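Local atomic coordinates of hydrogenase maturation factor (Thermoanaerobacter tengcongensis, PDB entry 3VTH), a protein that probably transfers the carbamoyl group of carbamoyl phosphate to the C-terminal cysteine of HypE, at the cost of ATP, during [NiFe]-hydrogenase maturation. Residues Ala239-Arg244 against Lys250-Met255; Leu286-Glu291 against Gly296-Leu301; Ser329-Val332 against Pro336-Lys339. All blocks are in the same frame, centred on the assembly; numbering follows the deposited sequence.

Interaction 1: Ala239-Arg244 against Lys250-Met255; sequences ATLRRR and KPFAVM. With APC (diphosphomethylphosphonic acid adenosyl ester), chain F.
The carbonyl oxygen Lys250 O is gripped by both terminal nitrogens of Arg242: Arg242 NH2 lies 2.8 Å from Lys250 O, and NH1 completes an end-on, two-to-one bond. The oxygen sits in the guanidinium plane, while the two donors approach the same face of the carbonyl, tilted out of its plane, and both bonds are somewhat bent (N-H...O 147° for NH2). The same guanidinium lies flat on the Phe252 ring. The planes differ by 21°, and Arg242 CZ stands 4.1 Å from the centroid of the Phe252 ring, over the face, which meets the criteria for a cation-pi stack. An extended chain from CG to NE carries the arginine along the aromatic, and Arg242 CG already touches Phe252 CE2 at 3.5 Å. Leu241 belongs to the same helix. With CG swung opposite its backbone N, Leu241 sends CD2 obliquely to Phe252 CZ, 3.9 Å away. Beyond the gripped carbonyl, the extended side chain places Lys250 NZ 2.8 Å from O2B of the nucleotide analogue APC, and Pro251 CG packs 3.3 Å from the adenine atom APC C5. Arg242 NE also bonds to Gly296 O, and NH1 to Arg247 O. Spreading one cation over backbone carbonyls and an aromatic face probably fixes its rotation, and it ties helix 235-245 to the loop that meets both phosphate and base of the analogue.

Interaction 2: Leu286-Glu291 against Gly296-Leu301; sequences LKKKGE and GIADDL
Lys288 carries most of this contact, its ammonium group being held between two carbonyls of the 296-301 loop. Lys288 NZ lies 2.7 Å from Ala298 O and 2.8 Å from Leu301 O, both hydrogen bonds. The chain is extended beyond CG, with CG beside the backbone N and opposite the carbonyl carbon (chi1 -69°), and this carries the ammonium to the loop. Its alignment with the acceptors differs: at Leu301 O the donor is tilted 32° from the carbonyl plane, whereas at Ala298 O it stands above the plane. Leu301 contributes mainly that oxygen, Leu301 O, which also lies 3.4 Å from Lys288 CE. Ala298 adds a methyl group, Ala298 CB being 4.0 Å from Lys288 NZ. Ala298 O has a second donor, Leu301 N at 3.3 Å, arriving from the opposite face of the carbonyl. That backbone bond closes a turn from Ala298 to Leu301, so the lysine binds the first and last residues of the turn. Asp299 OD2, 6.0 Å from Lys288 NZ, may favour the positive charge from a distance, with no direct contact. The arrangement is a type II beta turn, pinned by a lysine, in the connection between the antiparallel strands 283-287 and 303-307.

Interaction 3: Ser329-Val332 against Pro336-Lys339; sequences SGNV and PICK. With MG (magnesium ion), chain G; APC (diphosphomethylphosphonic acid adenosyl ester), chain F.
Across the two segments the hydrogen bond runs from Cys338 N to Gly330 O, 3.0 Å long with an N-H...O angle of 168°. Gly330 is the centre of an inverse gamma turn, and its carbonyl points to the 336-339 segment. One apolar contact lies beside this bond: Ile337, its CG1 anti to the backbone N (chi1 -172°), lays Ile337 CD1 against Ser329 CB at 3.9 Å. Close van der Waals packing adds to it, Asn331 CB resting on Pro336 O and Asn331 OD1 coming within 3.4 Å of Ile337 CA.

Ser329 OG binds the magnesium ion at 2.1 Å, alongside one oxygen from each of the three phosphorus groups of APC and a water. Ser329 OG also donates to Asn331 OD1 over 2.6 Å, in the carbonyl plane and on a lone pair, so Asn331 probably helps to orient, from the second shell, the serine's metal-binding oxygen. Backbone Ser329 N adds a hydrogen bond to APC O2A, the alpha-group oxygen that also binds the ion.

The amide nitrogen of Asn331 works on the phosphate and on the backbone next to it. Asn331 ND2 reaches APC O1G at 3.1 Å, nearly straight at 172°, and also donates to Val332 O, which holds the amide from turning. A leucine in place of Asn331 would probably leave the Ser329 hydroxyl without its acceptor and APC O1G without this donor, so that the orientation of the serine would rest more on the metal alone.

In the fold, both segments belong to the loop between strand 325-329 and helix 341-347. Cys338 packs on that helix, Pro336 touches helix 433-449, and backbone bonds from Gly330 and Cys338 to Phe226 join the loop to strand 226-229.

In the fold
All three contacts lie within the YrdC-like (telomere recombination) part of the chain, and they follow one another in sequence. Interactions 1 and 3 share APC without touching: their nearest atoms are about 6 Å apart, the first meeting the adenine and the phosphates, the second the phosphates and magnesium. Interaction 2 adjoins interaction 1 directly, where Phe252 N lies 2.9 Å from Ile297 O, a probable hydrogen bond, and its Leu301 side chain comes within about 4 Å of APC. The centre of interaction 1 lies about 14 Å from each of the other two, whose centres are about 25 Å apart, so it stands between the turn beside the nucleotide and the metal-binding loop.

Interaction 1: Ala239-Arg244 against Lys250-Met255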
loop_
_atom_site.group_PDB
_atom_site.type_symbol
_atom_site.label_atom_id
_atom_site.label_comp_id
_atom_site.label_asym_id
_atom_site.label_seq_id
_atom_site.Cartn_x
_atom_site.Cartn_y
_atom_site.Cartn_z
ATOM N N ALA A 239 -15.552 21.608 2.407
ATOM C CA ALA A 239 -16.493 21.681 1.292
ATOM C C ALA A 239 -15.854 22.318 0.046
ATOM O O ALA A 239 -16.065 21.853 -1.070
ATOM C CB ALA A 239 -17.767 22.461 1.697
ATOM N N THR A 240 -15.084 23.389 0.236
ATOM C CA THR A 240 -14.423 24.058 -0.885
ATOM C C THR A 240 -13.365 23.158 -1.545
ATOM O O THR A 240 -13.266 23.110 -2.777
ATOM C CB THR A 240 -13.799 25.388 -0.435
ATOM O OG1 THR A 240 -14.835 26.208 0.111
ATOM C CG2 THR A 240 -13.130 26.119 -1.608
ATOM N N LEU A 241 -12.603 22.438 -0.727
ATOM C CA LEU A 241 -11.611 21.501 -1.239
ATOM C C LEU A 241 -12.265 20.405 -2.084
ATOM O O LEU A 241 -11.780 20.102 -3.183
ATOM C CB LEU A 241 -10.756 20.911 -0.105
ATOM C CG LEU A 241 -9.732 19.834 -0.488
ATOM C CD1 LEU A 241 -8.751 20.400 -1.527
ATOM C CD2 LEU A 241 -8.995 19.305 0.726
ATOM N N ARG A 242 -13.359 19.829 -1.585
ATOM C CA ARG A 242 -14.113 18.824 -2.335
ATOM C C ARG A 242 -14.662 19.353 -3.667
ATOM O O ARG A 242 -14.616 18.647 -4.667
ATOM C CB ARG A 242 -15.260 18.243 -1.495
ATOM C CG ARG A 242 -14.806 17.294 -0.405
ATOM C CD ARG A 242 -15.972 16.451 0.151
ATOM N NE ARG A 242 -15.475 15.520 1.163
ATOM C CZ ARG A 242 -14.875 14.365 0.895
ATOM N NH1 ARG A 242 -14.720 13.962 -0.364
ATOM N NH2 ARG A 242 -14.436 13.598 1.892
ATOM N N ARG A 243 -15.182 20.579 -3.676
ATOM C CA ARG A 243 -15.697 21.190 -4.911
ATOM C C ARG A 243 -14.595 21.409 -5.952
ATOM O O ARG A 243 -14.773 21.103 -7.132
ATOM C CB ARG A 243 -16.410 22.521 -4.629
ATOM C CG ARG A 243 -17.159 23.113 -5.849
ATOM C CD ARG A 243 -17.733 24.522 -5.602
ATOM N NE ARG A 243 -18.046 24.734 -4.191
ATOM C CZ ARG A 243 -17.336 25.493 -3.361
ATOM N NH1 ARG A 243 -16.270 26.165 -3.789
ATOM N NH2 ARG A 243 -17.707 25.586 -2.091
ATOM N N ARG A 244 -13.465 21.944 -5.510
ATOM C CA ARG A 244 -12.395 22.310 -6.423
ATOM C C ARG A 244 -11.650 21.083 -6.951
ATOM O O ARG A 244 -11.387 20.995 -8.143
ATOM C CB ARG A 244 -11.436 23.282 -5.760
ATOM C CG ARG A 244 -12.048 24.650 -5.501
ATOM C CD ARG A 244 -10.991 25.594 -4.995
ATOM N NE ARG A 244 -11.537 26.900 -4.630
ATOM C CZ ARG A 244 -10.832 27.844 -4.013
ATOM N NH1 ARG A 244 -9.560 27.621 -3.704
ATOM N NH2 ARG A 244 -11.393 29.008 -3.711
ATOM N N LYS A 250 -15.189 10.160 -1.519
ATOM C CA LYS A 250 -14.097 9.451 -0.867
ATOM C C LYS A 250 -13.660 10.209 0.389
ATOM O O LYS A 250 -13.486 11.433 0.340
ATOM C CB LYS A 250 -12.896 9.307 -1.807
ATOM C CG LYS A 250 -13.001 8.220 -2.885
ATOM C CD LYS A 250 -11.597 8.033 -3.516
ATOM C CE LYS A 250 -11.587 6.999 -4.650
ATOM N NZ LYS A 250 -10.270 7.002 -5.364
ATOM N N PRO A 251 -13.479 9.490 1.515
ATOM C CA PRO A 251 -13.048 10.131 2.769
ATOM C C PRO A 251 -11.653 10.745 2.659
ATOM O O PRO A 251 -10.797 10.216 1.945
ATOM C CB PRO A 251 -13.006 8.968 3.768
ATOM C CG PRO A 251 -12.775 7.724 2.887
ATOM C CD PRO A 251 -13.542 8.017 1.626
ATOM N N PHE A 252 -11.442 11.846 3.376
ATOM C CA PHE A 252 -10.133 12.468 3.493
ATOM C C PHE A 252 -9.377 11.934 4.700
ATOM O O PHE A 252 -9.938 11.847 5.811
ATOM C CB PHE A 252 -10.268 13.979 3.706
ATOM C CG PHE A 252 -10.650 14.752 2.475
ATOM C CD1 PHE A 252 -10.026 14.519 1.248
ATOM C CD2 PHE A 252 -11.589 15.764 2.559
ATOM C CE1 PHE A 252 -10.366 15.274 0.121
ATOM C CE2 PHE A 252 -11.928 16.525 1.440
ATOM C CZ PHE A 252 -11.334 16.270 0.223
ATOM N N ALA A 253 -8.102 11.631 4.480
ATOM C CA ALA A 253 -7.158 11.378 5.544
ATOM C C ALA A 253 -6.757 12.699 6.195
ATOM O O ALA A 253 -6.756 13.730 5.544
ATOM C CB ALA A 253 -5.920 10.684 4.984
ATOM N N VAL A 254 -6.403 12.652 7.474
ATOM C CA VAL A 254 -6.080 13.844 8.247
ATOM C C VAL A 254 -4.737 13.626 8.956
ATOM O O VAL A 254 -4.428 12.507 9.386
ATOM C CB VAL A 254 -7.230 14.157 9.256
ATOM C CG1 VAL A 254 -6.847 15.239 10.251
ATOM C CG2 VAL A 254 -8.484 14.619 8.505
ATOM N N MET A 255 -3.922 14.679 9.016
ATOM C CA MET A 255 -2.708 14.670 9.804
ATOM C C MET A 255 -2.959 15.305 11.165
ATOM O O MET A 255 -3.500 16.403 11.247
ATOM C CB MET A 255 -1.580 15.425 9.093
ATOM C CG MET A 255 -0.270 15.383 9.866
ATOM S SD MET A 255 1.105 16.186 9.006
ATOM C CE MET A 255 1.474 14.977 7.746
HETATM P PG APC F . -7.838 11.067 -6.107
HETATM O O1G APC F . -6.590 11.720 -5.572
HETATM O O2G APC F . -9.093 11.781 -5.668
HETATM O O3G APC F . -7.814 10.786 -7.582
HETATM P PB APC F . -7.395 9.061 -4.085
HETATM O O1B APC F . -5.913 8.960 -4.266
HETATM O O2B APC F . -8.099 7.748 -3.804
HETATM O O3B APC F . -7.999 9.587 -5.480
HETATM P PA APC F . -6.565 10.758 -1.573
HETATM O O1A APC F . -7.241 11.675 -0.581
HETATM O O2A APC F . -5.315 11.285 -2.178
HETATM C C3A APC F . -7.825 10.311 -2.829
HETATM O "O5'" APC F . -6.134 9.371 -0.873
HETATM C "C5'" APC F . -6.498 9.002 0.453
HETATM C "C4'" APC F . -6.915 7.533 0.445
HETATM O "O4'" APC F . -7.152 7.163 1.808
HETATM C "C3'" APC F . -8.227 7.344 -0.321
HETATM O "O3'" APC F . -8.208 6.154 -1.127
HETATM C "C2'" APC F . -9.254 7.163 0.779
HETATM O "O2'" APC F . -10.420 6.443 0.336
HETATM C "C1'" APC F . -8.425 6.524 1.892
HETATM N N9 APC F . -9.105 6.838 3.143
HETATM C C8 APC F . -9.121 8.026 3.806
HETATM N N7 APC F . -9.911 7.929 4.905
HETATM C C5 APC F . -10.405 6.673 4.938
HETATM C C6 APC F . -11.308 5.896 5.815
HETATM N N6 APC F . -11.852 6.451 6.918
HETATM N N1 APC F . -11.567 4.612 5.479
HETATM C C2 APC F . -11.024 4.026 4.393
HETATM N N3 APC F . -10.202 4.657 3.539
HETATM C C4 APC F . -9.868 5.958 3.771
#

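Interaction 2: Leu286-Glu291 against Gly296-Leu301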
loop_
_atom_site.group_PDB
_atom_site.type_symbol
_atom_site.label_atom_id
_atom_site.label_comp_id
_atom_site.label_asym_id
_atom_site.label_seq_id
_atom_site.Cartn_x
_atom_site.Cartn_y
_atom_site.Cartn_z
ATOM N N LEU A 286 -8.596 4.116 11.694
ATOM C CA LEU A 286 -8.902 4.000 13.120
ATOM C C LEU A 286 -10.385 4.203 13.357
ATOM O O LEU A 286 -10.990 5.042 12.700
ATOM C CB LEU A 286 -8.124 5.075 13.902
ATOM C CG LEU A 286 -6.593 5.028 13.839
ATOM C CD1 LEU A 286 -6.030 6.284 14.482
ATOM C CD2 LEU A 286 -6.025 3.774 14.523
ATOM N N LYS A 287 -10.965 3.450 14.298
ATOM C CA LYS A 287 -12.371 3.633 14.663
ATOM C C LYS A 287 -12.571 4.960 15.377
ATOM O O LYS A 287 -11.805 5.305 16.293
ATOM C CB LYS A 287 -12.870 2.479 15.545
ATOM C CG LYS A 287 -12.956 1.118 14.820
ATOM C CD LYS A 287 -14.204 1.001 13.907
ATOM C CE LYS A 287 -14.267 -0.379 13.234
ATOM N NZ LYS A 287 -15.492 -0.573 12.395
ATOM N N LYS A 288 -13.607 5.691 14.966
ATOM C CA LYS A 288 -13.949 7.001 15.539
ATOM C C LYS A 288 -14.466 6.843 16.965
ATOM O O LYS A 288 -15.261 5.945 17.240
ATOM C CB LYS A 288 -15.048 7.680 14.716
ATOM C CG LYS A 288 -14.646 8.153 13.317
ATOM C CD LYS A 288 -15.928 8.620 12.592
ATOM C CE LYS A 288 -15.619 9.278 11.259
ATOM N NZ LYS A 288 -16.877 9.612 10.572
ATOM N N LYS A 289 -14.021 7.717 17.864
ATOM C CA LYS A 289 -14.595 7.803 19.215
ATOM C C LYS A 289 -14.305 9.158 19.828
ATOM O O LYS A 289 -13.178 9.640 19.753
ATOM C CB LYS A 289 -14.052 6.697 20.134
ATOM C CG LYS A 289 -14.586 6.759 21.590
ATOM C CD LYS A 289 -14.041 5.629 22.486
ATOM C CE LYS A 289 -12.541 5.805 22.808
ATOM N NZ LYS A 289 -12.271 7.030 23.599
ATOM N N GLY A 290 -15.323 9.756 20.445
ATOM C CA GLY A 290 -15.152 10.986 21.212
ATOM C C GLY A 290 -15.451 12.236 20.404
ATOM O O GLY A 290 -16.579 12.430 19.951
ATOM N N GLU A 291 -14.439 13.089 20.246
ATOM C CA GLU A 291 -14.572 14.344 19.503
ATOM C C GLU A 291 -14.717 14.116 17.999
ATOM O O GLU A 291 -14.269 13.086 17.457
ATOM C CB GLU A 291 -13.359 15.246 19.757
ATOM C CG GLU A 291 -13.367 15.965 21.098
ATOM C CD GLU A 291 -12.346 17.088 21.122
ATOM O OE1 GLU A 291 -12.752 18.251 20.923
ATOM O OE2 GLU A 291 -11.133 16.807 21.293
ATOM N N GLY A 296 -17.952 16.334 6.119
ATOM C CA GLY A 296 -17.259 16.163 4.845
ATOM C C GLY A 296 -15.867 15.563 4.935
ATOM O O GLY A 296 -15.161 15.491 3.929
ATOM N N ILE A 297 -15.445 15.140 6.127
ATOM C CA ILE A 297 -14.169 14.429 6.237
ATOM C C ILE A 297 -14.413 12.945 5.936
ATOM O O ILE A 297 -13.819 12.366 5.002
ATOM C CB ILE A 297 -13.484 14.594 7.645
ATOM C CG1 ILE A 297 -13.087 16.056 7.941
ATOM C CG2 ILE A 297 -12.299 13.640 7.811
ATOM C CD1 ILE A 297 -12.056 16.624 7.017
ATOM N N ALA A 298 -15.257 12.322 6.751
ATOM C CA ALA A 298 -15.534 10.897 6.597
ATOM C C ALA A 298 -16.971 10.602 6.997
ATOM O O ALA A 298 -17.238 9.745 7.850
ATOM C CB ALA A 298 -14.543 10.058 7.414
ATOM N N ASP A 299 -17.897 11.322 6.371
ATOM C CA ASP A 299 -19.315 11.188 6.681
ATOM C C ASP A 299 -19.794 9.765 6.418
ATOM O O ASP A 299 -19.443 9.166 5.402
ATOM C CB ASP A 299 -20.161 12.158 5.855
ATOM C CG ASP A 299 -19.799 13.619 6.097
ATOM O OD1 ASP A 299 -20.075 14.431 5.192
ATOM O OD2 ASP A 299 -19.244 13.955 7.174
ATOM N N ASP A 300 -20.576 9.244 7.356
ATOM C CA ASP A 300 -21.239 7.945 7.245
ATOM C C ASP A 300 -20.280 6.758 7.271
ATOM O O ASP A 300 -20.663 5.641 6.926
ATOM C CB ASP A 300 -22.163 7.900 6.019
ATOM C CG ASP A 300 -23.190 9.027 6.016
ATOM O OD1 ASP A 300 -23.882 9.229 7.035
ATOM O OD2 ASP A 300 -23.305 9.716 4.984
ATOM N N LEU A 301 -19.038 7.011 7.673
ATOM C CA LEU A 301 -18.109 5.950 8.021
ATOM C C LEU A 301 -17.834 5.980 9.526
ATOM O O LEU A 301 -17.947 7.038 10.168
ATOM C CB LEU A 301 -16.802 6.083 7.228
ATOM C CG LEU A 301 -16.943 6.082 5.694
ATOM C CD1 LEU A 301 -15.590 6.313 5.013
ATOM C CD2 LEU A 301 -17.579 4.797 5.203
#

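Interaction 3: Ser329-Val332 against Pro336-Lys339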
loop_
_atom_site.group_PDB
_atom_site.type_symbol
_atom_site.label_atom_id
_atom_site.label_comp_id
_atom_site.label_asym_id
_atom_site.label_seq_id
_atom_site.Cartn_x
_atom_site.Cartn_y
_atom_site.Cartn_z
ATOM N N SER A 329 -4.028 14.035 -1.919
ATOM C CA SER A 329 -2.968 14.159 -2.901
ATOM C C SER A 329 -3.253 15.339 -3.836
ATOM O O SER A 329 -4.407 15.635 -4.162
ATOM C CB SER A 329 -2.756 12.837 -3.658
ATOM O OG SER A 329 -3.871 12.540 -4.471
ATOM N N GLY A 330 -2.182 16.024 -4.218
ATOM C CA GLY A 330 -2.254 17.223 -5.038
ATOM C C GLY A 330 -2.370 16.891 -6.508
ATOM O O GLY A 330 -1.362 16.757 -7.208
ATOM N N ASN A 331 -3.614 16.740 -6.958
ATOM C CA ASN A 331 -3.946 16.459 -8.353
ATOM C C ASN A 331 -5.430 16.740 -8.553
ATOM O O ASN A 331 -6.184 16.824 -7.572
ATOM C CB ASN A 331 -3.621 15.003 -8.718
ATOM C CG ASN A 331 -4.100 14.005 -7.664
ATOM O OD1 ASN A 331 -3.341 13.629 -6.767
ATOM N ND2 ASN A 331 -5.361 13.563 -7.775
ATOM N N VAL A 332 -5.858 16.910 -9.801
ATOM C CA VAL A 332 -7.290 16.863 -10.059
ATOM C C VAL A 332 -7.688 15.404 -9.865
ATOM O O VAL A 332 -6.872 14.487 -10.088
ATOM C CB VAL A 332 -7.723 17.469 -11.445
ATOM C CG1 VAL A 332 -6.900 16.926 -12.594
ATOM C CG2 VAL A 332 -9.232 17.246 -11.718
ATOM N N PRO A 336 -2.519 11.232 -11.612
ATOM C CA PRO A 336 -1.407 10.982 -10.671
ATOM C C PRO A 336 -1.019 12.233 -9.858
ATOM O O PRO A 336 -1.061 13.350 -10.382
ATOM C CB PRO A 336 -0.237 10.599 -11.586
ATOM C CG PRO A 336 -0.853 10.250 -12.923
ATOM C CD PRO A 336 -2.133 11.022 -13.024
ATOM N N ILE A 337 -0.648 12.030 -8.596
ATOM C CA ILE A 337 -0.099 13.085 -7.737
ATOM C C ILE A 337 0.999 13.905 -8.448
ATOM O O ILE A 337 1.883 13.337 -9.101
ATOM C CB ILE A 337 0.421 12.460 -6.393
ATOM C CG1 ILE A 337 0.820 13.534 -5.375
ATOM C CG2 ILE A 337 1.582 11.417 -6.629
ATOM C CD1 ILE A 337 1.177 12.922 -3.973
ATOM N N CYS A 338 0.908 15.236 -8.361
ATOM C CA CYS A 338 1.915 16.132 -8.933
ATOM C C CYS A 338 3.226 15.974 -8.184
ATOM O O CYS A 338 3.219 15.841 -6.968
ATOM C CB CYS A 338 1.483 17.597 -8.812
ATOM S SG CYS A 338 0.124 18.043 -9.879
ATOM N N LYS A 339 4.341 16.019 -8.899
ATOM C CA LYS A 339 5.650 15.897 -8.247
ATOM C C LYS A 339 6.606 17.070 -8.490
ATOM O O LYS A 339 7.572 17.239 -7.746
ATOM C CB LYS A 339 6.331 14.579 -8.628
ATOM C CG LYS A 339 6.939 14.539 -10.021
ATOM C CD LYS A 339 7.968 13.409 -10.084
ATOM C CE LYS A 339 8.759 13.422 -11.373
ATOM N NZ LYS A 339 9.738 14.541 -11.339
HETATM MG MG MG G . -5.094 10.812 -4.367
HETATM P PG APC F . -7.838 11.067 -6.107
HETATM O O1G APC F . -6.590 11.720 -5.572
HETATM O O2G APC F . -9.093 11.781 -5.668
HETATM O O3G APC F . -7.814 10.786 -7.582
HETATM P PB APC F . -7.395 9.061 -4.085
HETATM O O1B APC F . -5.913 8.960 -4.266
HETATM O O2B APC F . -8.099 7.748 -3.804
HETATM O O3B APC F . -7.999 9.587 -5.480
HETATM P PA APC F . -6.565 10.758 -1.573
HETATM O O1A APC F . -7.241 11.675 -0.581
HETATM O O2A APC F . -5.315 11.285 -2.178
HETATM C C3A APC F . -7.825 10.311 -2.829
HETATM O "O5'" APC F . -6.134 9.371 -0.873
HETATM C "C5'" APC F . -6.498 9.002 0.453
HETATM C "C4'" APC F . -6.915 7.533 0.445
HETATM O "O4'" APC F . -7.152 7.163 1.808
HETATM C "C3'" APC F . -8.227 7.344 -0.321
HETATM O "O3'" APC F . -8.208 6.154 -1.127
HETATM C "C2'" APC F . -9.254 7.163 0.779
HETATM O "O2'" APC F . -10.420 6.443 0.336
HETATM C "C1'" APC F . -8.425 6.524 1.892
HETATM N N9 APC F . -9.105 6.838 3.143
HETATM C C8 APC F . -9.121 8.026 3.806
HETATM N N7 APC F . -9.911 7.929 4.905
HETATM C C5 APC F . -10.405 6.673 4.938
HETATM C C6 APC F . -11.308 5.896 5.815
HETATM N N6 APC F . -11.852 6.451 6.918
HETATM N N1 APC F . -11.567 4.612 5.479
HETATM C C2 APC F . -11.024 4.026 4.393
HETATM N N3 APC F . -10.202 4.657 3.539
HETATM C C4 APC F . -9.868 5.958 3.771
HETATM O O HOH W 1 -3.969 10.300 -6.212
#